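Local coordinates for myosin-17 (Arabidopsis thaliana, PDB 7KFL), which is a plant class XI myosin motor whose globular tail probably recognises cargo for transport along actin filaments, at residues E279-C284 and S294-L299; K175-P180 and R219-S224; S257-R262 and I332-R337; T340-W343 and G348-S351; G183-A188 and G270-A275. One frame throughout, in Å; residues are numbered along the deposited sequence.

Interaction 1: residues E279-C284 and S294-L299; sequences ELEQWC and SAWDEL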
# COMPACT_ATOMS: atom_id res chain seq x y z
N GLU A 279 6.00 4.87 -17.94
CA GLU A 279 7.05 4.41 -16.98
C GLU A 279 6.41 3.53 -15.90
O GLU A 279 6.96 2.45 -15.61
CB GLU A 279 7.77 5.60 -16.35
CG GLU A 279 8.80 6.24 -17.27
CD GLU A 279 10.15 5.54 -17.34
OE1 GLU A 279 10.40 4.65 -16.51
OE2 GLU A 279 10.95 5.91 -18.22
N LEU A 280 5.30 3.99 -15.31
CA LEU A 280 4.59 3.30 -14.20
C LEU A 280 3.90 2.04 -14.72
O LEU A 280 3.87 1.05 -13.97
CB LEU A 280 3.60 4.27 -13.55
CG LEU A 280 4.20 5.54 -12.94
CD1 LEU A 280 3.11 6.40 -12.32
CD2 LEU A 280 5.26 5.21 -11.91
N GLU A 281 3.35 2.08 -15.94
CA GLU A 281 2.75 0.90 -16.61
C GLU A 281 3.83 -0.18 -16.77
O GLU A 281 3.55 -1.35 -16.46
CB GLU A 281 2.16 1.27 -17.98
CG GLU A 281 1.28 0.19 -18.57
CD GLU A 281 0.74 0.47 -19.96
OE1 GLU A 281 1.01 1.57 -20.49
OE2 GLU A 281 0.06 -0.41 -20.52
N GLN A 282 5.02 0.22 -17.25
CA GLN A 282 6.19 -0.67 -17.47
C GLN A 282 6.57 -1.35 -16.15
O GLN A 282 6.83 -2.57 -16.17
CB GLN A 282 7.37 0.12 -18.06
CG GLN A 282 7.33 0.23 -19.57
CD GLN A 282 7.50 -1.11 -20.26
OE1 GLN A 282 8.23 -1.98 -19.78
NE2 GLN A 282 6.85 -1.28 -21.39
N TRP A 283 6.59 -0.59 -15.05
CA TRP A 283 6.88 -1.10 -13.68
C TRP A 283 5.87 -2.18 -13.29
O TRP A 283 6.29 -3.19 -12.69
CB TRP A 283 6.89 0.04 -12.65
CG TRP A 283 7.12 -0.45 -11.26
CD1 TRP A 283 8.31 -0.54 -10.60
CD2 TRP A 283 6.13 -0.99 -10.37
NE1 TRP A 283 8.12 -1.07 -9.35
CE2 TRP A 283 6.80 -1.36 -9.19
CE3 TRP A 283 4.74 -1.19 -10.46
CZ2 TRP A 283 6.12 -1.92 -8.10
CZ3 TRP A 283 4.08 -1.74 -9.38
CH2 TRP A 283 4.76 -2.10 -8.22
N CYS A 284 4.58 -1.97 -13.60
CA CYS A 284 3.47 -2.90 -13.28
C CYS A 284 3.65 -4.21 -14.06
O CYS A 284 3.32 -5.28 -13.50
CB CYS A 284 2.11 -2.29 -13.60
SG CYS A 284 1.67 -0.89 -12.52
N SER A 294 -3.65 -4.74 -8.90
CA SER A 294 -4.44 -3.86 -9.80
C SER A 294 -3.97 -2.41 -9.64
O SER A 294 -4.81 -1.49 -9.75
CB SER A 294 -5.92 -4.00 -9.53
OG SER A 294 -6.23 -3.60 -8.20
N ALA A 295 -2.67 -2.21 -9.40
CA ALA A 295 -2.02 -0.89 -9.21
C ALA A 295 -2.23 -0.02 -10.45
O ALA A 295 -2.43 1.19 -10.29
CB ALA A 295 -0.55 -1.07 -8.91
N TRP A 296 -2.19 -0.62 -11.65
CA TRP A 296 -2.37 0.08 -12.95
C TRP A 296 -3.78 0.67 -13.03
O TRP A 296 -3.91 1.83 -13.45
CB TRP A 296 -2.06 -0.85 -14.13
CG TRP A 296 -2.24 -0.22 -15.47
CD1 TRP A 296 -3.02 -0.66 -16.49
CD2 TRP A 296 -1.63 1.00 -15.94
NE1 TRP A 296 -2.94 0.19 -17.56
CE2 TRP A 296 -2.10 1.22 -17.25
CE3 TRP A 296 -0.74 1.93 -15.38
CZ2 TRP A 296 -1.70 2.32 -18.01
CZ3 TRP A 296 -0.35 3.02 -16.13
CH2 TRP A 296 -0.83 3.21 -17.43
N ASP A 297 -4.80 -0.10 -12.61
CA ASP A 297 -6.24 0.28 -12.69
C ASP A 297 -6.58 1.37 -11.66
O ASP A 297 -7.64 2.00 -11.81
CB ASP A 297 -7.15 -0.94 -12.54
CG ASP A 297 -7.17 -1.84 -13.76
OD1 ASP A 297 -6.98 -1.31 -14.88
OD2 ASP A 297 -7.37 -3.06 -13.59
N GLU A 298 -5.71 1.60 -10.67
CA GLU A 298 -5.89 2.69 -9.67
C GLU A 298 -5.63 4.05 -10.31
O GLU A 298 -6.11 5.05 -9.75
CB GLU A 298 -4.98 2.45 -8.46
CG GLU A 298 -5.51 1.39 -7.53
CD GLU A 298 -6.87 1.73 -6.93
OE1 GLU A 298 -6.97 2.79 -6.29
OE2 GLU A 298 -7.82 0.95 -7.14
N LEU A 299 -4.90 4.10 -11.44
CA LEU A 299 -4.57 5.34 -12.18
C LEU A 299 -5.65 5.66 -13.23
O LEU A 299 -5.42 6.57 -14.05
CB LEU A 299 -3.21 5.18 -12.86
CG LEU A 299 -2.00 5.00 -11.94
CD1 LEU A 299 -0.75 4.71 -12.75
CD2 LEU A 299 -1.79 6.23 -11.07
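Glu281 lies flat over one face of the Trp296 indole. Its CG sits 3.7 Å from the centroid of the Trp296 six-membered ring and 10° off the ring normal, which makes a CH-pi contact. CB of Glu281 covers the far rim of that ring, 3.6 Å from Trp296 CZ3. The carboxylate continues the layer: its plane is only 9° from the indole plane, and Glu281 CD is 3.6 Å from Trp296 CZ2. The glutamate can reach across the ring in this way because CG is anti to its backbone N (chi1 -167°) and the chain stays extended beyond it. At the base of the tryptophan, Cys284 SG packs 4.1 Å from Trp296 CB and 4.2 Å from Ala295 CB. One turn back on the same helix, Leu280 CD1 meets Leu299 CD1 at 4.2 Å. No hydrogen bond joins the two segments, so the contact rests on apolar packing and on the stacked ring. With a serine in place of Trp296, the aliphatic part of Glu281 would probably lose its flat support and the carboxylate would be set free to turn. Arg303 contacts the tryptophan ring by a cation-pi interaction and hydrogen-bonds to Trp296 O. Leu299 occupies the N-cap position of helix 300-309. The contact therefore ties helix 267-287 to the turn that leads into helix 300-309, within the DIL domain. Phe247 of helix 236-260 touches Cys284, Ala295 and Leu299, and Ile218 of helix 205-231 packs on Leu280.

Interaction 2: residues K175-P180 and R219-S224; sequences KKEISP and RKSLNS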
# COMPACT_ATOMS: atom_id res chain seq x y z
N LYS A 175 5.28 6.46 0.50
CA LYS A 175 4.51 7.69 0.17
C LYS A 175 5.38 8.93 0.38
O LYS A 175 5.38 9.80 -0.50
CB LYS A 175 3.24 7.80 1.03
CG LYS A 175 2.06 6.94 0.58
CD LYS A 175 0.74 7.31 1.24
CE LYS A 175 -0.38 6.33 0.93
NZ LYS A 175 -1.66 6.72 1.56
N LYS A 176 6.10 9.00 1.50
CA LYS A 176 6.97 10.15 1.90
C LYS A 176 8.15 10.27 0.93
O LYS A 176 8.63 11.41 0.73
CB LYS A 176 7.45 9.96 3.34
CG LYS A 176 8.40 11.03 3.87
CD LYS A 176 9.26 10.53 5.02
CE LYS A 176 9.31 11.48 6.20
NZ LYS A 176 9.74 10.79 7.44
N GLU A 177 8.62 9.15 0.37
CA GLU A 177 9.82 9.11 -0.52
C GLU A 177 9.45 9.60 -1.92
O GLU A 177 10.27 10.32 -2.51
CB GLU A 177 10.40 7.69 -0.56
CG GLU A 177 11.83 7.65 -1.07
CD GLU A 177 12.47 6.28 -1.03
OE1 GLU A 177 12.60 5.71 0.08
OE2 GLU A 177 12.83 5.77 -2.12
N ILE A 178 8.27 9.21 -2.44
CA ILE A 178 7.83 9.54 -3.84
C ILE A 178 6.98 10.81 -3.84
O ILE A 178 6.62 11.25 -4.95
CB ILE A 178 7.10 8.35 -4.50
CG1 ILE A 178 5.71 8.10 -3.90
CG2 ILE A 178 7.97 7.10 -4.47
CD1 ILE A 178 4.95 6.97 -4.56
N SER A 179 6.67 11.38 -2.67
CA SER A 179 5.88 12.63 -2.54
C SER A 179 6.64 13.80 -3.16
O SER A 179 6.08 14.53 -3.98
CB SER A 179 5.49 12.90 -1.10
OG SER A 179 4.53 13.95 -1.01
N PRO A 180 7.94 14.03 -2.82
CA PRO A 180 8.71 15.12 -3.41
C PRO A 180 8.93 14.97 -4.93
O PRO A 180 9.05 15.98 -5.59
CB PRO A 180 10.07 15.07 -2.68
CG PRO A 180 9.80 14.26 -1.43
CD PRO A 180 8.73 13.27 -1.84
N ARG A 219 9.92 5.18 -10.23
CA ARG A 219 10.01 3.75 -10.65
C ARG A 219 11.11 3.03 -9.86
O ARG A 219 10.90 1.85 -9.51
CB ARG A 219 10.27 3.66 -12.16
CG ARG A 219 10.10 2.27 -12.73
CD ARG A 219 10.45 2.21 -14.21
NE ARG A 219 10.55 0.83 -14.68
CZ ARG A 219 10.62 0.47 -15.96
NH1 ARG A 219 10.60 1.37 -16.92
NH2 ARG A 219 10.70 -0.82 -16.26
N LYS A 220 12.23 3.70 -9.60
CA LYS A 220 13.38 3.16 -8.82
C LYS A 220 12.94 2.91 -7.37
O LYS A 220 13.20 1.80 -6.85
CB LYS A 220 14.59 4.10 -8.88
CG LYS A 220 15.48 3.92 -10.10
CD LYS A 220 16.72 4.79 -10.09
CE LYS A 220 16.42 6.25 -10.32
NZ LYS A 220 17.65 7.02 -10.63
N SER A 221 12.32 3.92 -6.74
CA SER A 221 11.80 3.86 -5.35
C SER A 221 10.78 2.72 -5.22
O SER A 221 10.84 2.00 -4.21
CB SER A 221 11.23 5.18 -4.92
OG SER A 221 12.25 6.16 -4.79
N LEU A 222 9.88 2.56 -6.20
CA LEU A 222 8.89 1.45 -6.22
C LEU A 222 9.64 0.11 -6.17
O LEU A 222 9.26 -0.74 -5.35
CB LEU A 222 8.01 1.55 -7.47
CG LEU A 222 7.04 2.73 -7.53
CD1 LEU A 222 6.23 2.69 -8.81
CD2 LEU A 222 6.11 2.75 -6.33
N ASN A 223 10.67 -0.05 -7.02
CA ASN A 223 11.45 -1.30 -7.18
C ASN A 223 12.25 -1.60 -5.91
O ASN A 223 12.34 -2.79 -5.54
CB ASN A 223 12.37 -1.25 -8.41
CG ASN A 223 11.70 -1.68 -9.69
OD1 ASN A 223 10.73 -2.43 -9.68
ND2 ASN A 223 12.23 -1.23 -10.82
N SER A 224 12.83 -0.57 -5.27
CA SER A 224 13.57 -0.70 -3.99
C SER A 224 12.70 -1.42 -2.96
O SER A 224 13.15 -2.46 -2.42
CB SER A 224 14.00 0.65 -3.46
OG SER A 224 14.77 1.34 -4.43
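Ser221 OG donates a hydrogen bond to Glu177 OE2 at 2.8 Å, the one polar link between these two helical segments. The bond uses the anti lone pair of Glu177 OE2, the one that points away from OE1. The other carboxylate oxygen, Glu177 OE1, is hydrogen-bonded to the hydroxyl of Tyr225, one turn further along the helix of Ser221. Both oxygens of one carboxylate are thus tied to the same neighbouring helix, which limits rotation of the group. The trans chi1 of Glu177 (-162°) and its extended chain carry the carboxylate across. Ser221 OG also makes a weak hydrogen bond to Ser217 O in the preceding turn. Within helix 205-231, Ser224 OG donates to Lys220 O at 2.9 Å, from 43° out of the carbonyl plane, and the same oxygen accepts the Ser224 backbone N.

The contact joins helix 150-186 to helix 205-231, two long helices of the globular tail's helical bundle. Ile178 CA and Ser221 CA are 7.1 Å apart, the nearest CA pair, and the small serine is consistent with this close approach. Beside the polar link, Ile178 CG2 packs on Ser221 CB at 3.8 Å. Ile178 also touches Ile246 of helix 236-260, so it faces two helices at once. Leu222 packs on Phe247 of helix 236-260 and on Trp283 of helix 267-287.

Interaction 3: residues S257-R262 and I332-R337; sequences SLLLRR and IQQLYR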
# COMPACT_ATOMS: atom_id res chain seq x y z
N SER A 257 -4.05 17.82 -9.30
CA SER A 257 -3.24 18.95 -9.85
C SER A 257 -3.85 19.44 -11.17
O SER A 257 -3.73 20.65 -11.46
CB SER A 257 -1.79 18.57 -10.00
OG SER A 257 -1.60 17.59 -11.01
N LEU A 258 -4.50 18.55 -11.93
CA LEU A 258 -5.25 18.92 -13.17
C LEU A 258 -6.44 19.82 -12.80
O LEU A 258 -6.71 20.76 -13.57
CB LEU A 258 -5.74 17.66 -13.89
CG LEU A 258 -4.66 16.74 -14.47
CD1 LEU A 258 -5.27 15.75 -15.45
CD2 LEU A 258 -3.55 17.53 -15.15
N LEU A 259 -7.11 19.53 -11.68
CA LEU A 259 -8.34 20.24 -11.23
C LEU A 259 -7.99 21.60 -10.61
O LEU A 259 -8.80 22.53 -10.77
CB LEU A 259 -9.09 19.38 -10.21
CG LEU A 259 -9.57 18.01 -10.69
CD1 LEU A 259 -10.32 17.30 -9.58
CD2 LEU A 259 -10.44 18.11 -11.93
N LEU A 260 -6.84 21.71 -9.93
CA LEU A 260 -6.52 22.86 -9.03
C LEU A 260 -5.42 23.75 -9.62
O LEU A 260 -5.38 24.94 -9.24
CB LEU A 260 -6.11 22.31 -7.66
CG LEU A 260 -7.18 21.54 -6.90
CD1 LEU A 260 -6.71 21.21 -5.50
CD2 LEU A 260 -8.50 22.30 -6.86
N ARG A 261 -4.55 23.22 -10.49
CA ARG A 261 -3.45 23.99 -11.13
C ARG A 261 -3.79 24.25 -12.60
O ARG A 261 -3.88 23.26 -13.36
CB ARG A 261 -2.11 23.26 -11.00
CG ARG A 261 -1.74 22.89 -9.58
CD ARG A 261 -0.24 22.75 -9.43
NE ARG A 261 0.16 22.53 -8.04
CZ ARG A 261 1.38 22.71 -7.56
NH1 ARG A 261 2.37 23.11 -8.35
NH2 ARG A 261 1.63 22.48 -6.29
N ARG A 262 -3.97 25.52 -12.97
CA ARG A 262 -4.29 25.97 -14.35
C ARG A 262 -3.19 25.45 -15.29
O ARG A 262 -3.55 24.81 -16.30
CB ARG A 262 -4.42 27.49 -14.38
CG ARG A 262 -4.92 28.06 -15.71
CD ARG A 262 -3.79 28.52 -16.61
NE ARG A 262 -4.28 29.21 -17.80
CZ ARG A 262 -3.50 29.75 -18.74
NH1 ARG A 262 -2.19 29.69 -18.63
NH2 ARG A 262 -4.05 30.35 -19.78
N ILE A 332 -19.05 14.72 -13.89
CA ILE A 332 -19.38 15.93 -14.71
C ILE A 332 -18.63 17.13 -14.12
O ILE A 332 -18.08 17.92 -14.91
CB ILE A 332 -20.90 16.16 -14.78
CG1 ILE A 332 -21.63 15.05 -15.54
CG2 ILE A 332 -21.22 17.54 -15.36
CD1 ILE A 332 -21.30 14.98 -17.02
N GLN A 333 -18.62 17.27 -12.79
CA GLN A 333 -18.01 18.43 -12.08
C GLN A 333 -16.49 18.45 -12.35
O GLN A 333 -15.93 19.57 -12.43
CB GLN A 333 -18.29 18.40 -10.58
CG GLN A 333 -18.58 19.77 -9.99
CD GLN A 333 -17.80 20.07 -8.73
OE1 GLN A 333 -17.93 19.39 -7.71
NE2 GLN A 333 -16.99 21.12 -8.77
N GLN A 334 -15.87 17.28 -12.49
CA GLN A 334 -14.42 17.12 -12.80
C GLN A 334 -14.16 17.55 -14.25
O GLN A 334 -13.28 18.41 -14.45
CB GLN A 334 -13.97 15.67 -12.59
CG GLN A 334 -13.85 15.28 -11.12
CD GLN A 334 -13.76 13.79 -10.92
OE1 GLN A 334 -13.97 13.01 -11.84
NE2 GLN A 334 -13.46 13.38 -9.70
N LEU A 335 -14.90 16.98 -15.21
CA LEU A 335 -14.79 17.28 -16.66
C LEU A 335 -14.93 18.78 -16.89
O LEU A 335 -14.11 19.34 -17.64
CB LEU A 335 -15.86 16.51 -17.43
CG LEU A 335 -15.64 15.00 -17.56
CD1 LEU A 335 -16.88 14.33 -18.14
CD2 LEU A 335 -14.42 14.70 -18.41
N TYR A 336 -15.94 19.41 -16.28
CA TYR A 336 -16.26 20.85 -16.43
C TYR A 336 -15.02 21.69 -16.08
O TYR A 336 -14.63 22.53 -16.90
CB TYR A 336 -17.47 21.24 -15.58
CG TYR A 336 -17.78 22.72 -15.60
CD1 TYR A 336 -18.49 23.29 -16.64
CD2 TYR A 336 -17.36 23.55 -14.57
CE1 TYR A 336 -18.78 24.64 -16.67
CE2 TYR A 336 -17.63 24.91 -14.58
CZ TYR A 336 -18.35 25.46 -15.64
OH TYR A 336 -18.62 26.80 -15.65
N ARG A 337 -14.43 21.45 -14.90
CA ARG A 337 -13.21 22.16 -14.42
C ARG A 337 -12.10 22.00 -15.46
O ARG A 337 -11.54 23.03 -15.90
CB ARG A 337 -12.78 21.61 -13.05
CG ARG A 337 -11.44 22.13 -12.55
CD ARG A 337 -11.38 23.64 -12.46
NE ARG A 337 -12.34 24.16 -11.51
CZ ARG A 337 -12.11 24.38 -10.21
NH1 ARG A 337 -10.93 24.11 -9.68
NH2 ARG A 337 -13.08 24.86 -9.45
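The Arg337 guanidinium meets Leu259 O at its edge, close to its own plane. NH1 of Arg337 donates to Leu259 O at 2.9 Å, with an N-H...O angle of 157°. The acceptor lies nearly in the guanidinium plane, while the donor is tilted 32° from the plane of the carbonyl. Leu260 CD2 approaches the group obliquely, 4.1 Å from Arg337 NH1. The arginine does not simply extend toward its target. Its chain bends at both chi2 and chi3, which folds the guanidinium back beside the end of the other helix. CG of Arg337 also lies close to the carbonyl, 3.2 Å from Leu259 O.

Leu259 also packs through its side chain: CD2 lies 4.2 Å from Arg337 CG and 4.3 Å from Gln334 CB. The backbone oxygen of Gln334 is a further neighbour, with Gln334 O 3.8 Å from Leu259 CD2. The amide end of Gln334 serves other partners: OE1 accepts from Ser331 N, and NE2 donates to Phe376 O. Phe376 also touches the Arg337 side chain, and Leu377 touches Leu260, so the loop containing them borders the contact.

Leu259 lies in the last turn of helix 236-260, and Arg261 is the first residue to leave helical geometry. The arrangement is a helix C-terminal end held by an arginine from a second helix, 332-341. The positive group should interact favourably with the negative end of the helix dipole. The contact joins two helices of the DIL domain, a sequence family of the TPR clan.

Interaction 4: residues T340-W343 and G348-S351; sequences TMYW and GTHS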
# COMPACT_ATOMS: atom_id res chain seq x y z
N THR A 340 -13.03 23.82 -18.82
CA THR A 340 -13.13 25.30 -18.71
C THR A 340 -11.75 25.92 -18.39
O THR A 340 -11.57 27.11 -18.70
CB THR A 340 -14.16 25.72 -17.66
OG1 THR A 340 -13.84 25.07 -16.43
CG2 THR A 340 -15.58 25.37 -18.07
N MET A 341 -10.84 25.15 -17.79
CA MET A 341 -9.50 25.62 -17.35
C MET A 341 -8.44 25.26 -18.41
O MET A 341 -7.33 25.82 -18.33
CB MET A 341 -9.12 25.00 -16.01
CG MET A 341 -8.20 25.88 -15.17
SD MET A 341 -8.14 25.35 -13.44
CE MET A 341 -7.36 23.74 -13.62
N TYR A 342 -8.79 24.38 -19.36
CA TYR A 342 -7.91 23.91 -20.46
C TYR A 342 -7.37 25.10 -21.26
O TYR A 342 -8.15 26.02 -21.56
CB TYR A 342 -8.67 22.95 -21.38
CG TYR A 342 -7.86 22.44 -22.55
CD1 TYR A 342 -6.98 21.38 -22.41
CD2 TYR A 342 -7.98 23.02 -23.81
CE1 TYR A 342 -6.24 20.91 -23.48
CE2 TYR A 342 -7.24 22.55 -24.89
CZ TYR A 342 -6.37 21.50 -24.72
OH TYR A 342 -5.64 21.03 -25.78
N TRP A 343 -6.08 25.07 -21.59
CA TRP A 343 -5.38 26.07 -22.43
C TRP A 343 -4.25 25.37 -23.21
O TRP A 343 -3.98 24.20 -22.92
CB TRP A 343 -4.84 27.22 -21.57
CG TRP A 343 -3.76 26.81 -20.63
CD1 TRP A 343 -3.89 26.02 -19.53
CD2 TRP A 343 -2.36 27.14 -20.72
NE1 TRP A 343 -2.67 25.84 -18.92
CE2 TRP A 343 -1.71 26.52 -19.63
CE3 TRP A 343 -1.59 27.91 -21.61
CZ2 TRP A 343 -0.34 26.64 -19.41
CZ3 TRP A 343 -0.24 28.02 -21.39
CH2 TRP A 343 0.38 27.40 -20.30
N GLY A 348 -2.03 25.46 -29.82
CA GLY A 348 -3.13 26.45 -29.93
C GLY A 348 -4.48 25.80 -30.18
O GLY A 348 -5.35 26.48 -30.76
N THR A 349 -4.65 24.53 -29.78
CA THR A 349 -5.93 23.78 -29.90
C THR A 349 -6.91 24.28 -28.83
O THR A 349 -6.44 24.71 -27.76
CB THR A 349 -5.71 22.26 -29.79
OG1 THR A 349 -5.14 21.97 -28.51
CG2 THR A 349 -4.81 21.71 -30.88
N HIS A 350 -8.21 24.24 -29.13
CA HIS A 350 -9.29 24.73 -28.23
C HIS A 350 -9.85 23.57 -27.41
O HIS A 350 -9.49 22.40 -27.69
CB HIS A 350 -10.38 25.45 -29.04
CG HIS A 350 -9.88 26.61 -29.83
ND1 HIS A 350 -10.45 26.99 -31.03
CD2 HIS A 350 -8.86 27.47 -29.61
CE1 HIS A 350 -9.80 28.03 -31.51
NE2 HIS A 350 -8.82 28.34 -30.66
N SER A 351 -10.71 23.88 -26.44
CA SER A 351 -11.39 22.92 -25.54
C SER A 351 -12.61 22.32 -26.25
O SER A 351 -12.71 22.47 -27.48
CB SER A 351 -11.78 23.58 -24.24
OG SER A 351 -12.22 22.62 -23.30
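Tyr342 runs its ring alongside the backbone of residues 349-351, with its CD2-CE2 side nearest. CD2 of the ring is 3.8 Å from Ser351 CA and 3.9 Å from Ser351 CB. Further out along the ring, CE2 of Tyr342 approaches His350 O at 3.6 Å. The carbonyl of Thr349 comes in at the ring edge, near its plane, with its oxygen 3.7 Å from Tyr342 CE2. At the end of the ring, the Tyr342 hydroxyl donates to Thr349 OG1 over 2.9 Å. A chi1 of 179° swings the tyrosine ring opposite its own backbone N and carries it out across residues 349-351.

Both hydroxyls have further partners. Tyr342 OH is hydrogen-bonded to Lys314 NZ, and Thr349 OG1 to Asp344 OD2. The shared bond is thus one link in a chain from a lysine to an aspartate, and the nearby charges would probably polarise it. At the other end of the contact, Ser351 OG is hydrogen-bonded to Ser339 O in the last turns of the preceding helix. That bond holds Ser351 beside the root of the tyrosine, with its OG 4.0 Å from Tyr342 CB.

Tyr342 is the first residue to leave helical geometry after helix 332-341. The contact closes a short loop between that helix and helix 354-369. Phe267, at the start of helix 267-287, touches both Tyr342 and Thr349. Trp343 pairs through its backbone with Cys265, so the helix exit also abuts the connection between helices 236-260 and 267-287.

Interaction 5: residues G183-A188 and G270-A275; sequences GLCIQA and GEYVKA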
# COMPACT_ATOMS: atom_id res chain seq x y z
N GLY A 183 5.86 15.96 -6.47
CA GLY A 183 6.03 17.41 -6.25
C GLY A 183 6.75 18.08 -7.41
O GLY A 183 6.33 19.18 -7.80
N LEU A 184 7.80 17.43 -7.94
CA LEU A 184 8.62 17.95 -9.07
C LEU A 184 7.92 17.66 -10.40
O LEU A 184 8.04 18.51 -11.31
CB LEU A 184 10.02 17.33 -9.02
CG LEU A 184 10.88 17.73 -7.82
CD1 LEU A 184 12.15 16.89 -7.76
CD2 LEU A 184 11.24 19.21 -7.85
N CYS A 185 7.22 16.53 -10.53
CA CYS A 185 6.39 16.17 -11.71
C CYS A 185 5.31 17.24 -11.94
O CYS A 185 5.10 17.62 -13.10
CB CYS A 185 5.73 14.80 -11.57
SG CYS A 185 6.85 13.41 -11.83
N ILE A 186 4.66 17.69 -10.86
CA ILE A 186 3.51 18.65 -10.90
C ILE A 186 4.04 20.08 -11.13
O ILE A 186 3.26 20.91 -11.63
CB ILE A 186 2.67 18.52 -9.61
CG1 ILE A 186 2.03 17.13 -9.51
CG2 ILE A 186 1.62 19.62 -9.51
CD1 ILE A 186 1.50 16.79 -8.13
N GLN A 187 5.31 20.34 -10.81
CA GLN A 187 5.98 21.66 -10.99
C GLN A 187 6.57 21.78 -12.40
O GLN A 187 7.12 22.86 -12.70
CB GLN A 187 7.08 21.87 -9.95
CG GLN A 187 6.56 22.27 -8.57
CD GLN A 187 7.66 22.29 -7.55
OE1 GLN A 187 8.73 22.87 -7.76
NE2 GLN A 187 7.43 21.65 -6.41
N ALA A 188 6.47 20.73 -13.23
CA ALA A 188 7.06 20.64 -14.58
C ALA A 188 6.59 21.81 -15.46
O ALA A 188 7.40 22.39 -16.17
CB ALA A 188 6.74 19.31 -15.21
N GLY A 270 -0.37 17.30 -20.56
CA GLY A 270 -1.03 16.02 -20.88
C GLY A 270 -0.03 15.03 -21.46
O GLY A 270 -0.01 13.87 -21.01
N GLU A 271 0.80 15.50 -22.41
CA GLU A 271 1.85 14.69 -23.08
C GLU A 271 2.89 14.25 -22.06
O GLU A 271 3.26 13.05 -22.07
CB GLU A 271 2.55 15.50 -24.18
CG GLU A 271 1.64 15.92 -25.32
CD GLU A 271 2.32 16.84 -26.32
OE1 GLU A 271 2.92 17.84 -25.89
OE2 GLU A 271 2.26 16.53 -27.54
N TYR A 272 3.36 15.18 -21.22
CA TYR A 272 4.42 14.95 -20.21
C TYR A 272 3.98 13.87 -19.21
O TYR A 272 4.80 12.99 -18.90
CB TYR A 272 4.76 16.23 -19.45
CG TYR A 272 5.58 15.98 -18.21
CD1 TYR A 272 6.88 15.50 -18.32
CD2 TYR A 272 5.06 16.16 -16.95
CE1 TYR A 272 7.65 15.25 -17.19
CE2 TYR A 272 5.81 15.91 -15.81
CZ TYR A 272 7.11 15.46 -15.93
OH TYR A 272 7.86 15.20 -14.82
N VAL A 273 2.74 13.95 -18.71
CA VAL A 273 2.18 12.99 -17.72
C VAL A 273 1.97 11.63 -18.41
O VAL A 273 2.29 10.61 -17.77
CB VAL A 273 0.89 13.52 -17.06
CG1 VAL A 273 0.12 12.41 -16.36
CG2 VAL A 273 1.18 14.65 -16.09
N LYS A 274 1.48 11.63 -19.65
CA LYS A 274 1.27 10.38 -20.45
C LYS A 274 2.59 9.61 -20.54
O LYS A 274 2.55 8.37 -20.46
CB LYS A 274 0.73 10.69 -21.85
CG LYS A 274 0.25 9.46 -22.61
CD LYS A 274 -0.50 9.77 -23.89
CE LYS A 274 -1.37 8.62 -24.34
NZ LYS A 274 -1.94 8.85 -25.69
N ALA A 275 3.71 10.33 -20.71
CA ALA A 275 5.09 9.76 -20.72
C ALA A 275 5.36 9.09 -19.37
O ALA A 275 5.85 7.95 -19.37
CB ALA A 275 6.10 10.84 -21.02
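Cys185 meets the Tyr272 ring through both its backbone and its side chain. Its carbonyl oxygen lies at the ring edge, near the ring plane, with Cys185 O 3.3 Å from Tyr272 CE2. The thiol lies by the phenol end, Cys185 SG being 3.6 Å from Tyr272 OH. Close by, CA of Cys185 is also 3.6 Å from Tyr272 OH. The segment then leaves its helix around Gln187. At Ala188 the methyl group turns toward the ring, and CB stands 3.6 Å from Tyr272 CE2 and 3.9 Å from Tyr272 CZ.

The first torsion of Tyr272, near trans at 167°, sends the ring away from its own helix to meet both residues. Tyr272 is buried, and its hydroxyl is hydrogen-bonded to Leu211 O, which anchors the far end of the ring. A leucine in place of Tyr272 would probably leave Leu211 O without this donor and open a gap beside Cys185 and Ala188.

No hydrogen bond crosses between the two segments, so packing around one aromatic side chain carries the contact. It joins the C-terminal end of helix 150-186 to the early turns of helix 267-287. Helix 205-231 runs alongside both: its Trp215 meets the Tyr272 ring with the planes at about 45° and also touches Cys185. Ile212 of that helix packs on Tyr272, and Val273 turns to Ile302 and Val306 of helix 300-309.

Overall arrangement
Interactions 1, 2 and 5 are linked through shared helices. Helix 267-287 carries one side of interactions 1 and 5, whose centres are 16 Å apart, and helix 150-186 serves both 2 and 5. Interactions 1 and 2 touch directly: Glu279 OE1 is 3.3 Å from Arg219 NH1, a long, weak ion pair, and Trp283 NE1 comes within 3.0 Å of Asn223 OD1. Interactions 3 and 4 lie farther out; their centres are about 26 and 36 Å from the chain centre, and both use helix 332-341. They meet where Arg262 O probably accepts from Trp343 NE1 at 2.9 Å. Ile186 packs on Ser257 and Arg261, linking interaction 5 to interaction 3.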